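Local coordinates for delta toxin (Clostridium perfringens, PDB 2YGT), which is a haemolytic beta-pore-forming toxin, probably assembling from soluble monomers like this one into a transmembrane beta-barrel that makes target cells leak, at residues A[89-94]-A[249-254]; A[111-116]-A[159-164]; A[155-160]-A[218-223]; A[173-178]-A[227-232]. All coordinates share one frame; numbering follows the deposited sequence.

How the interactions relate
All four contacts meet around the middle strands of two packed antiparallel sheets. Interaction 1 pairs two long strands. Interaction 3 lies about 12 Å from it, centre to centre, and is tied to it twice: Pro90 O is 2.7 Å from Tyr159 OH, and Tyr93 OH is 2.6 Å from Leu220 O, both probable hydrogen bonds. Interactions 2 and 3 share Tyr159 and Asn160 at the start of strand 159-166. Interactions 2 and 4 are the nearest pair, with centres about 6 Å apart, and Ile162 O meets Asn174 N between them. Interaction 2 also lies close to a zinc ion, about 4 Å from the Gln163 side chain at nearest atoms.

Interaction 1 (A[89-94]-A[249-254]); sequences WPIKYM and KREINS
A classic beta bulge interrupts this antiparallel pairing: Ile91 and Lys92 together face the single residue Glu251. Ile91 takes up helix-like backbone angles, and the chain turns a corner. Its CB then points at the partner strand, and CG2 packs 3.8 Å from CD of Glu251 while CD1 lies 3.3 Å from OD1 of Asn253. A branched aliphatic residue suits this corner because its arms reach two neighbours at once. Regular hydrogen-bonded pairs, Trp89-Asn253 and Met94-Lys249, flank the bulge further out: Asn253 N gives a 2.8 Å bond to Trp89 O, and Met94 N one of 2.7 Å to Lys249 O.

With Trp89 CG between the backbone N and the carbonyl carbon (chi1 66°), the indole leans back toward Asn253, its end coming nearer than CB. NE1 comes 3.6 Å from CB of Asn253, the ring standing 90° from the amide plane, and bonds to Asn267. The Asn253 amide is held from both ends, OD1 by Asn267 and ND2 by Ile252 O at 2.8 Å, with ND2 above the carbonyl plane. Lys92 NZ stays 4.4 Å from Glu251 OE1, beyond a salt bridge. Met94 and Lys249 touch through their CB atoms at 3.7 Å, and the lysine ammonium pairs with Asp96.

Strand 84-99 lies between 170-177 and 241-259, bonding to the former through Phe177 and Thr175, while strand 241-259 has 263-282 on its other edge.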
loop_
_atom_site.group_PDB
_atom_site.type_symbol
_atom_site.label_atom_id
_atom_site.label_comp_id
_atom_site.label_asym_id
_atom_site.label_seq_id
_atom_site.Cartn_x
_atom_site.Cartn_y
_atom_site.Cartn_z
ATOM N N TRP A 89 -2.941 -17.503 6.738
ATOM C CA TRP A 89 -2.079 -16.327 6.680
ATOM C C TRP A 89 -2.233 -15.574 5.353
ATOM O O TRP A 89 -2.649 -16.155 4.349
ATOM C CB TRP A 89 -0.617 -16.741 6.901
ATOM C CG TRP A 89 -0.068 -17.608 5.803
ATOM C CD1 TRP A 89 -0.405 -18.904 5.533
ATOM C CD2 TRP A 89 0.914 -17.239 4.824
ATOM N NE1 TRP A 89 0.304 -19.362 4.449
ATOM C CE2 TRP A 89 1.120 -18.359 3.994
ATOM C CE3 TRP A 89 1.638 -16.069 4.570
ATOM C CZ2 TRP A 89 2.017 -18.346 2.928
ATOM C CZ3 TRP A 89 2.532 -16.057 3.509
ATOM C CH2 TRP A 89 2.713 -17.190 2.701
ATOM N N PRO A 90 -1.894 -14.272 5.346
ATOM C CA PRO A 90 -2.030 -13.449 4.142
ATOM C C PRO A 90 -0.791 -13.554 3.262
ATOM O O PRO A 90 0.189 -12.848 3.498
ATOM C CB PRO A 90 -2.121 -12.018 4.700
ATOM C CG PRO A 90 -1.860 -12.130 6.201
ATOM C CD PRO A 90 -1.312 -13.496 6.450
ATOM N N ILE A 91 -0.823 -14.424 2.262
ATOM C CA ILE A 91 0.294 -14.506 1.333
ATOM C C ILE A 91 0.425 -13.220 0.511
ATOM O O ILE A 91 1.537 -12.804 0.174
ATOM C CB ILE A 91 0.176 -15.719 0.399
ATOM C CG1 ILE A 91 1.432 -15.844 -0.467
ATOM C CG2 ILE A 91 -1.073 -15.612 -0.466
ATOM C CD1 ILE A 91 1.564 -17.186 -1.157
ATOM N N LYS A 92 -0.703 -12.578 0.206
ATOM C CA LYS A 92 -0.685 -11.406 -0.667
ATOM C C LYS A 92 -1.688 -10.311 -0.294
ATOM O O LYS A 92 -2.849 -10.584 0.014
ATOM C CB LYS A 92 -0.903 -11.823 -2.124
ATOM C CG LYS A 92 -0.466 -10.767 -3.125
ATOM C CD LYS A 92 -1.185 -10.906 -4.453
ATOM C CE LYS A 92 -0.842 -12.209 -5.142
ATOM N NZ LYS A 92 -1.213 -12.161 -6.583
ATOM N N TYR A 93 -1.213 -9.069 -0.329
ATOM C CA TYR A 93 -2.059 -7.891 -0.194
ATOM C C TYR A 93 -2.036 -7.134 -1.515
ATOM O O TYR A 93 -0.979 -6.986 -2.129
ATOM C CB TYR A 93 -1.530 -6.960 0.895
ATOM C CG TYR A 93 -1.577 -7.492 2.309
ATOM C CD1 TYR A 93 -2.734 -7.391 3.074
ATOM C CD2 TYR A 93 -0.451 -8.058 2.897
ATOM C CE1 TYR A 93 -2.768 -7.857 4.372
ATOM C CE2 TYR A 93 -0.480 -8.522 4.192
ATOM C CZ TYR A 93 -1.639 -8.419 4.924
ATOM O OH TYR A 93 -1.669 -8.884 6.217
ATOM N N MET A 94 -3.189 -6.641 -1.954
ATOM C CA MET A 94 -3.247 -5.883 -3.200
ATOM C C MET A 94 -3.972 -4.557 -3.013
ATOM O O MET A 94 -5.015 -4.497 -2.362
ATOM C CB MET A 94 -3.925 -6.704 -4.299
ATOM C CG MET A 94 -3.326 -8.090 -4.492
ATOM S SD MET A 94 -4.211 -9.082 -5.709
ATOM C CE MET A 94 -3.916 -8.145 -7.208
ATOM N N LYS A 249 -7.348 -5.650 -1.388
ATOM C CA LYS A 249 -7.531 -7.084 -1.573
ATOM C C LYS A 249 -6.532 -7.857 -0.730
ATOM O O LYS A 249 -5.367 -7.478 -0.625
ATOM C CB LYS A 249 -7.359 -7.468 -3.043
ATOM C CG LYS A 249 -8.025 -6.522 -4.021
ATOM C CD LYS A 249 -7.619 -6.850 -5.447
ATOM C CE LYS A 249 -7.999 -5.732 -6.400
ATOM N NZ LYS A 249 -7.585 -6.043 -7.794
ATOM N N ARG A 250 -6.999 -8.943 -0.126
ATOM C CA ARG A 250 -6.141 -9.809 0.664
ATOM C C ARG A 250 -6.356 -11.260 0.252
ATOM O O ARG A 250 -7.490 -11.730 0.184
ATOM C CB ARG A 250 -6.436 -9.634 2.156
ATOM C CG ARG A 250 -5.576 -10.493 3.071
ATOM C CD ARG A 250 -6.080 -10.433 4.503
ATOM N NE ARG A 250 -7.402 -11.037 4.628
ATOM C CZ ARG A 250 -8.284 -10.725 5.571
ATOM N NH1 ARG A 250 -7.990 -9.805 6.478
ATOM N NH2 ARG A 250 -9.464 -11.330 5.601
ATOM N N GLU A 251 -5.271 -11.962 -0.049
ATOM C CA GLU A 251 -5.358 -13.391 -0.308
ATOM C C GLU A 251 -4.875 -14.166 0.909
ATOM O O GLU A 251 -3.790 -13.906 1.427
ATOM C CB GLU A 251 -4.553 -13.793 -1.543
ATOM C CG GLU A 251 -4.671 -15.280 -1.861
ATOM C CD GLU A 251 -3.853 -15.699 -3.064
ATOM O OE1 GLU A 251 -3.422 -14.813 -3.833
ATOM O OE2 GLU A 251 -3.645 -16.918 -3.240
ATOM N N ILE A 252 -5.692 -15.109 1.363
ATOM C CA ILE A 252 -5.338 -15.948 2.497
ATOM C C ILE A 252 -4.947 -17.337 2.017
ATOM O O ILE A 252 -5.605 -17.910 1.150
ATOM C CB ILE A 252 -6.517 -16.089 3.475
ATOM C CG1 ILE A 252 -6.873 -14.736 4.090
ATOM C CG2 ILE A 252 -6.192 -17.101 4.570
ATOM C CD1 ILE A 252 -6.115 -14.432 5.357
ATOM N N ASN A 253 -3.867 -17.873 2.577
ATOM C CA ASN A 253 -3.480 -19.257 2.327
ATOM C C ASN A 253 -3.522 -20.070 3.617
ATOM O O ASN A 253 -3.516 -19.509 4.712
ATOM C CB ASN A 253 -2.090 -19.331 1.694
ATOM C CG ASN A 253 -2.102 -18.975 0.222
ATOM O OD1 ASN A 253 -1.079 -19.050 -0.456
ATOM N ND2 ASN A 253 -3.268 -18.592 -0.283
ATOM N N SER A 254 -3.575 -21.390 3.483
ATOM C CA SER A 254 -3.598 -22.271 4.642
ATOM C C SER A 254 -2.311 -23.080 4.704
ATOM O O SER A 254 -2.081 -23.959 3.874
ATOM C CB SER A 254 -4.806 -23.211 4.586
ATOM O OG SER A 254 -6.026 -22.489 4.674
#

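Interaction 2 (A[111-116]-A[159-164]); sequences SVPKNT and YNTIQT
Gln163 drives its side chain into the bend of 111-116, the close part of the contact. Its CG lies anti to the backbone N (chi1 -176°) and the chain continues extended, bringing NE2 within 2.8 Å of Ser111 OG, the acceptor. The amide also passes Pro113 O, 3.6 Å from CD, a carbonyl itself bonded by Trp173. A cis peptide before Pro113 helps bend the chain here, and Asn115, a residue type that tolerates positive phi (45°), completes the bend. Its O then receives Gln163 N at 2.8 Å.

The other side is looser. Thr116 and Ile162, both exposed, form an antiparallel non-hydrogen-bonded pair whose side chains touch lightly, Thr116 OG1 lying 3.8 Å from Ile162 CG1, and a water held by weak bonds links Asn115 ND2 to Gln163 O.

Two firmer waters donate to Gln163 OE1: one, at 2.6 Å, also donates to Ser111 O, and the other accepts from Asn115 N. Both ends of the amide are engaged and its rotation is defined. Ser111 OG also bonds weakly to Asp166, seen with Asp110 to bind zinc, though no zinc is modelled as bound to them in this chain; the arrangement is consistent with a polar second shell.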
loop_
_atom_site.group_PDB
_atom_site.type_symbol
_atom_site.label_atom_id
_atom_site.label_comp_id
_atom_site.label_asym_id
_atom_site.label_seq_id
_atom_site.Cartn_x
_atom_site.Cartn_y
_atom_site.Cartn_z
ATOM N N SER A 111 3.363 7.778 -9.960
ATOM C CA SER A 111 3.016 7.093 -8.721
ATOM C C SER A 111 4.224 6.406 -8.092
ATOM O O SER A 111 5.236 6.170 -8.752
ATOM C CB SER A 111 1.899 6.073 -8.967
ATOM O OG SER A 111 2.276 5.112 -9.936
ATOM N N VAL A 112 4.108 6.088 -6.810
ATOM C CA VAL A 112 5.154 5.376 -6.093
ATOM C C VAL A 112 4.495 4.436 -5.092
ATOM O O VAL A 112 3.398 4.725 -4.608
ATOM C CB VAL A 112 6.079 6.350 -5.343
ATOM C CG1 VAL A 112 7.043 7.030 -6.313
ATOM C CG2 VAL A 112 5.255 7.377 -4.575
ATOM N N PRO A 113 5.156 3.309 -4.770
ATOM C CA PRO A 113 6.479 2.872 -5.241
ATOM C C PRO A 113 6.496 2.487 -6.720
ATOM O O PRO A 113 5.456 2.141 -7.282
ATOM C CB PRO A 113 6.772 1.629 -4.385
ATOM C CG PRO A 113 5.782 1.663 -3.265
ATOM C CD PRO A 113 4.582 2.365 -3.795
ATOM N N LYS A 114 7.675 2.550 -7.335
ATOM C CA LYS A 114 7.844 2.152 -8.728
ATOM C C LYS A 114 8.419 0.751 -8.800
ATOM O O LYS A 114 9.087 0.299 -7.871
ATOM C CB LYS A 114 8.803 3.093 -9.454
ATOM C CG LYS A 114 8.391 4.545 -9.458
ATOM C CD LYS A 114 9.463 5.385 -10.128
ATOM C CE LYS A 114 9.132 6.857 -10.067
ATOM N NZ LYS A 114 10.235 7.679 -10.626
ATOM N N ASN A 115 8.162 0.076 -9.915
ATOM C CA ASN A 115 8.725 -1.243 -10.173
ATOM C C ASN A 115 8.632 -2.165 -8.962
ATOM O O ASN A 115 7.537 -2.476 -8.495
ATOM C CB ASN A 115 10.175 -1.116 -10.649
ATOM C CG ASN A 115 10.298 -0.303 -11.929
ATOM O OD1 ASN A 115 11.166 0.563 -12.051
ATOM N ND2 ASN A 115 9.417 -0.574 -12.889
ATOM N N THR A 116 9.782 -2.592 -8.452
ATOM C CA THR A 116 9.815 -3.520 -7.328
ATOM C C THR A 116 10.678 -3.002 -6.181
ATOM O O THR A 116 11.765 -2.469 -6.399
ATOM C CB THR A 116 10.328 -4.913 -7.760
ATOM O OG1 THR A 116 9.522 -5.411 -8.835
ATOM C CG2 THR A 116 10.267 -5.889 -6.596
ATOM N N TYR A 159 8.213 -9.283 3.086
ATOM C CA TYR A 159 7.381 -9.098 1.901
ATOM C C TYR A 159 8.076 -8.211 0.875
ATOM O O TYR A 159 8.984 -7.449 1.208
ATOM C CB TYR A 159 6.039 -8.459 2.276
ATOM C CG TYR A 159 5.068 -9.385 2.973
ATOM C CD1 TYR A 159 5.323 -9.855 4.260
ATOM C CD2 TYR A 159 3.883 -9.774 2.353
ATOM C CE1 TYR A 159 4.428 -10.698 4.900
ATOM C CE2 TYR A 159 2.985 -10.614 2.988
ATOM C CZ TYR A 159 3.262 -11.071 4.260
ATOM O OH TYR A 159 2.363 -11.907 4.889
ATOM N N ASN A 160 7.639 -8.317 -0.375
ATOM C CA ASN A 160 8.078 -7.409 -1.426
ATOM C C ASN A 160 6.886 -6.684 -2.040
ATOM O O ASN A 160 5.767 -7.201 -2.041
ATOM C CB ASN A 160 8.842 -8.160 -2.518
ATOM C CG ASN A 160 10.216 -8.620 -2.062
ATOM O OD1 ASN A 160 11.005 -9.129 -2.858
ATOM N ND2 ASN A 160 10.509 -8.443 -0.780
ATOM N N THR A 161 7.130 -5.488 -2.562
ATOM C CA THR A 161 6.083 -4.729 -3.236
ATOM C C THR A 161 6.421 -4.549 -4.712
ATOM O O THR A 161 7.523 -4.127 -5.066
ATOM C CB THR A 161 5.865 -3.340 -2.589
ATOM O OG1 THR A 161 5.424 -3.507 -1.236
ATOM C CG2 THR A 161 4.817 -2.550 -3.360
ATOM N N ILE A 162 5.470 -4.883 -5.572
ATOM C CA ILE A 162 5.634 -4.660 -6.997
ATOM C C ILE A 162 4.460 -3.860 -7.547
ATOM O O ILE A 162 3.305 -4.130 -7.217
ATOM C CB ILE A 162 5.746 -5.988 -7.766
ATOM C CG1 ILE A 162 5.734 -5.732 -9.273
ATOM C CG2 ILE A 162 4.610 -6.914 -7.384
ATOM C CD1 ILE A 162 6.110 -6.937 -10.097
ATOM N N GLN A 163 4.756 -2.863 -8.373
ATOM C CA GLN A 163 3.699 -2.129 -9.053
ATOM C C GLN A 163 3.262 -2.906 -10.286
ATOM O O GLN A 163 4.011 -3.028 -11.256
ATOM C CB GLN A 163 4.142 -0.714 -9.433
ATOM C CG GLN A 163 3.020 0.101 -10.064
ATOM C CD GLN A 163 3.292 1.590 -10.056
ATOM O OE1 GLN A 163 4.267 2.060 -10.640
ATOM N NE2 GLN A 163 2.417 2.346 -9.405
ATOM N N THR A 164 2.049 -3.438 -10.239
ATOM C CA THR A 164 1.557 -4.307 -11.297
ATOM C C THR A 164 0.840 -3.515 -12.387
ATOM O O THR A 164 0.721 -3.971 -13.521
ATOM C CB THR A 164 0.623 -5.385 -10.726
ATOM O OG1 THR A 164 -0.440 -4.758 -9.996
ATOM C CG2 THR A 164 1.399 -6.300 -9.785
HETATM O O HOH W 1 5.311 4.409 -10.760
HETATM O O HOH W 2 6.472 1.207 -11.926
HETATM O O HOH W 3 7.037 -2.946 -12.815
#

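Interaction 3 (A[155-160]-A[218-223]); sequences VQPDYN and SSLITG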
loop_
_atom_site.group_PDB
_atom_site.type_symbol
_atom_site.label_atom_id
_atom_site.label_comp_id
_atom_site.label_asym_id
_atom_site.label_seq_id
_atom_site.Cartn_x
_atom_site.Cartn_y
_atom_site.Cartn_z
ATOM N N VAL A 155 6.379 -0.170 6.176
ATOM C CA VAL A 155 7.242 -1.325 6.395
ATOM C C VAL A 155 6.622 -2.601 5.833
ATOM O O VAL A 155 5.397 -2.738 5.770
ATOM C CB VAL A 155 7.552 -1.525 7.895
ATOM C CG1 VAL A 155 8.257 -0.305 8.449
ATOM C CG2 VAL A 155 6.273 -1.806 8.677
ATOM N N GLN A 156 7.478 -3.533 5.427
ATOM C CA GLN A 156 7.021 -4.777 4.823
ATOM C C GLN A 156 7.986 -5.940 5.083
ATOM O O GLN A 156 8.432 -6.598 4.139
ATOM C CB GLN A 156 6.851 -4.585 3.319
ATOM C CG GLN A 156 8.092 -4.035 2.638
ATOM C CD GLN A 156 8.036 -4.168 1.139
ATOM O OE1 GLN A 156 6.981 -4.439 0.572
ATOM N NE2 GLN A 156 9.176 -3.981 0.483
ATOM N N PRO A 157 8.307 -6.206 6.363
ATOM C CA PRO A 157 9.231 -7.296 6.699
ATOM C C PRO A 157 8.830 -8.615 6.043
ATOM O O PRO A 157 7.687 -9.050 6.188
ATOM C CB PRO A 157 9.110 -7.398 8.231
ATOM C CG PRO A 157 7.857 -6.631 8.574
ATOM C CD PRO A 157 7.844 -5.518 7.578
ATOM N N ASP A 158 9.765 -9.222 5.318
ATOM C CA ASP A 158 9.559 -10.525 4.686
ATOM C C ASP A 158 8.665 -10.478 3.450
ATOM O O ASP A 158 8.392 -11.512 2.841
ATOM C CB ASP A 158 9.015 -11.541 5.693
ATOM C CG ASP A 158 9.970 -11.788 6.842
ATOM O OD1 ASP A 158 11.142 -11.372 6.735
ATOM O OD2 ASP A 158 9.550 -12.399 7.848
ATOM N N TYR A 159 8.213 -9.283 3.086
ATOM C CA TYR A 159 7.381 -9.098 1.901
ATOM C C TYR A 159 8.076 -8.211 0.875
ATOM O O TYR A 159 8.984 -7.449 1.208
ATOM C CB TYR A 159 6.039 -8.459 2.276
ATOM C CG TYR A 159 5.068 -9.385 2.973
ATOM C CD1 TYR A 159 5.323 -9.855 4.260
ATOM C CD2 TYR A 159 3.883 -9.774 2.353
ATOM C CE1 TYR A 159 4.428 -10.698 4.900
ATOM C CE2 TYR A 159 2.985 -10.614 2.988
ATOM C CZ TYR A 159 3.262 -11.071 4.260
ATOM O OH TYR A 159 2.363 -11.907 4.889
ATOM N N ASN A 160 7.639 -8.317 -0.375
ATOM C CA ASN A 160 8.078 -7.409 -1.426
ATOM C C ASN A 160 6.886 -6.684 -2.040
ATOM O O ASN A 160 5.767 -7.201 -2.041
ATOM C CB ASN A 160 8.842 -8.160 -2.518
ATOM C CG ASN A 160 10.216 -8.620 -2.062
ATOM O OD1 ASN A 160 11.005 -9.129 -2.858
ATOM N ND2 ASN A 160 10.509 -8.443 -0.780
ATOM N N SER A 218 6.673 -11.749 10.434
ATOM C CA SER A 218 6.415 -10.396 9.965
ATOM C C SER A 218 5.171 -9.842 10.650
ATOM O O SER A 218 4.242 -10.589 10.956
ATOM C CB SER A 218 6.210 -10.386 8.452
ATOM O OG SER A 218 5.712 -9.132 8.020
ATOM N N SER A 219 5.152 -8.536 10.891
ATOM C CA SER A 219 3.973 -7.896 11.459
ATOM C C SER A 219 2.812 -7.921 10.463
ATOM O O SER A 219 1.650 -7.745 10.838
ATOM C CB SER A 219 4.283 -6.460 11.884
ATOM O OG SER A 219 4.899 -5.741 10.835
ATOM N N LEU A 220 3.132 -8.145 9.191
ATOM C CA LEU A 220 2.109 -8.290 8.163
ATOM C C LEU A 220 1.299 -9.569 8.368
ATOM O O LEU A 220 0.180 -9.690 7.869
ATOM C CB LEU A 220 2.737 -8.271 6.767
ATOM C CG LEU A 220 2.898 -6.890 6.126
ATOM C CD1 LEU A 220 3.729 -5.961 7.007
ATOM C CD2 LEU A 220 3.504 -7.008 4.736
ATOM N N ILE A 221 1.868 -10.520 9.103
ATOM C CA ILE A 221 1.188 -11.782 9.372
ATOM C C ILE A 221 0.483 -11.777 10.727
ATOM O O ILE A 221 -0.627 -12.294 10.857
ATOM C CB ILE A 221 2.159 -12.982 9.294
ATOM C CG1 ILE A 221 2.571 -13.240 7.844
ATOM C CG2 ILE A 221 1.524 -14.226 9.889
ATOM C CD1 ILE A 221 3.604 -14.337 7.682
ATOM N N THR A 222 1.123 -11.190 11.733
ATOM C CA THR A 222 0.555 -11.170 13.079
ATOM C C THR A 222 -0.504 -10.082 13.251
ATOM O O THR A 222 -1.476 -10.265 13.984
ATOM C CB THR A 222 1.644 -10.991 14.162
ATOM O OG1 THR A 222 2.400 -9.802 13.899
ATOM C CG2 THR A 222 2.584 -12.197 14.194
ATOM N N GLY A 223 -0.313 -8.949 12.579
ATOM C CA GLY A 223 -1.228 -7.828 12.705
ATOM C C GLY A 223 -1.953 -7.491 11.415
ATOM O O GLY A 223 -3.179 -7.590 11.335
HETATM O O HOH W 4 7.311 -13.756 8.709
#
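A type II turn from Gln156 to Tyr159 brings Pro157 up to Ser218, the N-cap residue of the short helix 219-222. Proline suits the second position of such a turn because its ring fixes phi, while Asp158 in the third adopts the positive phi (75°) that this turn demands.

Ser218 works in two directions. With OG anti to its backbone N (chi1 169°), the hydroxyl donates to Pro157 O at 2.7 Å and accepts from Leu220 N at 3.0 Å, so one small side chain caps the helix and joins it to the turn. A water donates to Asp158 OD2 and accepts from Ser218 N at 2.7 Å, adding a second bridge at the helix start.

The turn links strand 148-155 to strand 159-166. As in relatives of the leukocidin/haemolysin family, strands 121-128, 134-137 and 148-155 are probably the pre-stem, which extends into the barrel, and this corner probably marks the boundary between that element and the body.

Beyond the polar cap the contact is mostly apolar. Leu220 CD2 sits over one face of the Tyr159 ring, 3.5 Å from its centroid in a CH-pi contact, and CB reaches CE1 at 3.5 Å. Ile221 approaches the ring's edge, its CG1 3.2 Å from Tyr159 OH. That hydroxyl is bonded to Pro90 O, while Leu220 O receives Tyr93 OH.

Interaction 4 (A[173-178]-A[227-232]); sequences WNTEFA and PNFGVV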
loop_
_atom_site.group_PDB
_atom_site.type_symbol
_atom_site.label_atom_id
_atom_site.label_comp_id
_atom_site.label_asym_id
_atom_site.label_seq_id
_atom_site.Cartn_x
_atom_site.Cartn_y
_atom_site.Cartn_z
ATOM N N TRP A 173 -0.540 -2.076 -6.761
ATOM C CA TRP A 173 0.602 -2.642 -6.055
ATOM C C TRP A 173 0.278 -4.003 -5.452
ATOM O O TRP A 173 -0.786 -4.205 -4.868
ATOM C CB TRP A 173 1.081 -1.699 -4.950
ATOM C CG TRP A 173 1.553 -0.368 -5.438
ATOM C CD1 TRP A 173 2.822 -0.032 -5.809
ATOM C CD2 TRP A 173 0.760 0.812 -5.602
ATOM N NE1 TRP A 173 2.868 1.288 -6.198
ATOM C CE2 TRP A 173 1.614 1.827 -6.080
ATOM C CE3 TRP A 173 -0.591 1.108 -5.392
ATOM C CZ2 TRP A 173 1.161 3.115 -6.353
ATOM C CZ3 TRP A 173 -1.038 2.390 -5.664
ATOM C CH2 TRP A 173 -0.165 3.376 -6.139
ATOM N N ASN A 174 1.209 -4.935 -5.611
ATOM C CA ASN A 174 1.138 -6.227 -4.944
ATOM C C ASN A 174 2.213 -6.307 -3.875
ATOM O O ASN A 174 3.405 -6.181 -4.164
ATOM C CB ASN A 174 1.325 -7.372 -5.939
ATOM C CG ASN A 174 0.037 -7.748 -6.646
ATOM O OD1 ASN A 174 -1.050 -7.328 -6.247
ATOM N ND2 ASN A 174 0.152 -8.554 -7.696
ATOM N N THR A 175 1.786 -6.500 -2.634
ATOM C CA THR A 175 2.712 -6.772 -1.546
ATOM C C THR A 175 2.571 -8.237 -1.141
ATOM O O THR A 175 1.633 -8.616 -0.436
ATOM C CB THR A 175 2.471 -5.842 -0.354
ATOM O OG1 THR A 175 2.609 -4.485 -0.789
ATOM C CG2 THR A 175 3.475 -6.118 0.747
ATOM N N GLU A 176 3.513 -9.051 -1.604
ATOM C CA GLU A 176 3.436 -10.497 -1.454
ATOM C C GLU A 176 4.598 -11.048 -0.637
ATOM O O GLU A 176 5.717 -10.539 -0.708
ATOM C CB GLU A 176 3.418 -11.152 -2.835
ATOM C CG GLU A 176 3.172 -12.651 -2.822
ATOM C CD GLU A 176 3.076 -13.229 -4.222
ATOM O OE1 GLU A 176 2.798 -12.459 -5.168
ATOM O OE2 GLU A 176 3.278 -14.452 -4.377
ATOM N N PHE A 177 4.325 -12.095 0.136
ATOM C CA PHE A 177 5.351 -12.720 0.960
ATOM C C PHE A 177 6.524 -13.170 0.095
ATOM O O PHE A 177 6.336 -13.703 -0.999
ATOM C CB PHE A 177 4.785 -13.904 1.758
ATOM C CG PHE A 177 5.762 -14.484 2.748
ATOM C CD1 PHE A 177 6.637 -15.488 2.370
ATOM C CD2 PHE A 177 5.820 -14.009 4.049
ATOM C CE1 PHE A 177 7.549 -16.009 3.270
ATOM C CE2 PHE A 177 6.727 -14.531 4.953
ATOM C CZ PHE A 177 7.593 -15.534 4.561
ATOM N N ALA A 178 7.735 -12.951 0.591
ATOM C CA ALA A 178 8.929 -13.283 -0.170
ATOM C C ALA A 178 9.614 -14.530 0.375
ATOM O O ALA A 178 9.597 -15.582 -0.265
ATOM C CB ALA A 178 9.899 -12.101 -0.191
ATOM N N PRO A 227 -0.032 -0.201 4.320
ATOM C CA PRO A 227 0.586 0.400 3.134
ATOM C C PRO A 227 0.517 1.926 3.129
ATOM O O PRO A 227 -0.376 2.528 3.724
ATOM C CB PRO A 227 -0.256 -0.154 1.984
ATOM C CG PRO A 227 -1.576 -0.462 2.590
ATOM C CD PRO A 227 -1.339 -0.814 4.028
ATOM N N ASN A 228 1.484 2.538 2.459
ATOM C CA ASN A 228 1.446 3.958 2.161
ATOM C C ASN A 228 1.911 4.131 0.729
ATOM O O ASN A 228 3.099 4.008 0.441
ATOM C CB ASN A 228 2.340 4.743 3.124
ATOM C CG ASN A 228 2.142 6.254 3.021
ATOM O OD1 ASN A 228 2.937 7.027 3.555
ATOM N ND2 ASN A 228 1.080 6.677 2.339
ATOM N N PHE A 229 0.968 4.378 -0.173
ATOM C CA PHE A 229 1.297 4.537 -1.585
ATOM C C PHE A 229 0.914 5.939 -2.057
ATOM O O PHE A 229 0.204 6.664 -1.359
ATOM C CB PHE A 229 0.594 3.472 -2.430
ATOM C CG PHE A 229 0.899 2.056 -2.007
ATOM C CD1 PHE A 229 2.169 1.703 -1.578
ATOM C CD2 PHE A 229 -0.077 1.073 -2.062
ATOM C CE1 PHE A 229 2.454 0.402 -1.196
ATOM C CE2 PHE A 229 0.205 -0.232 -1.685
ATOM C CZ PHE A 229 1.466 -0.569 -1.253
ATOM N N GLY A 230 1.382 6.326 -3.240
ATOM C CA GLY A 230 1.113 7.666 -3.731
ATOM C C GLY A 230 0.895 7.816 -5.225
ATOM O O GLY A 230 1.533 7.142 -6.033
ATOM N N VAL A 231 -0.012 8.717 -5.592
ATOM C CA VAL A 231 -0.245 9.038 -6.995
ATOM C C VAL A 231 -0.280 10.544 -7.224
ATOM O O VAL A 231 -0.462 11.326 -6.292
ATOM C CB VAL A 231 -1.578 8.454 -7.513
ATOM C CG1 VAL A 231 -1.647 6.946 -7.283
ATOM C CG2 VAL A 231 -2.752 9.172 -6.866
ATOM N N VAL A 232 -0.103 10.939 -8.477
ATOM C CA VAL A 232 -0.242 12.331 -8.866
ATOM C C VAL A 232 -1.266 12.413 -9.984
ATOM O O VAL A 232 -1.139 11.729 -10.999
ATOM C CB VAL A 232 1.091 12.929 -9.368
ATOM C CG1 VAL A 232 0.916 14.407 -9.685
ATOM C CG2 VAL A 232 2.195 12.732 -8.343
#
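Face-to-face packing of Trp173 on Phe229 joins two sheets of the beta-sandwich body, in a buried contact near the centre of the chain. Strand 173-177 belongs to one sheet and strand 228-232 to the other. Their axes approach to 10.4 Å and run at 163°, a separation bridged by side chains with no hydrogen bond across.

Trp173 and Phe229 point toward each other and slide past in opposite directions. The five-membered ring of the indole stacks on the Phe229 ring with centroids 4.3 Å apart and planes at 27°. Each residue also offers its CB to the other's face: CB of Phe229 lies 3.7 Å from the centroid of the indole six-membered ring, and CB of Trp173 4.1 Å from that of Phe229. Large flat side chains suit this place because they span the distance between sheets, Trp173 CE3 coming within 3.4 Å of Phe229 CD2.

Pro227 CB packs on the opposite face of Phe229, sandwiching the ring, and Tyr154 meets it edge-to-face. At the ring's edge lies Thr175 OG1, which bonds to Thr161. The far edge of the indole, whose NE1 bonds to Pro113, is met by Val231, with CG1 4.0 Å from Trp173 CH2.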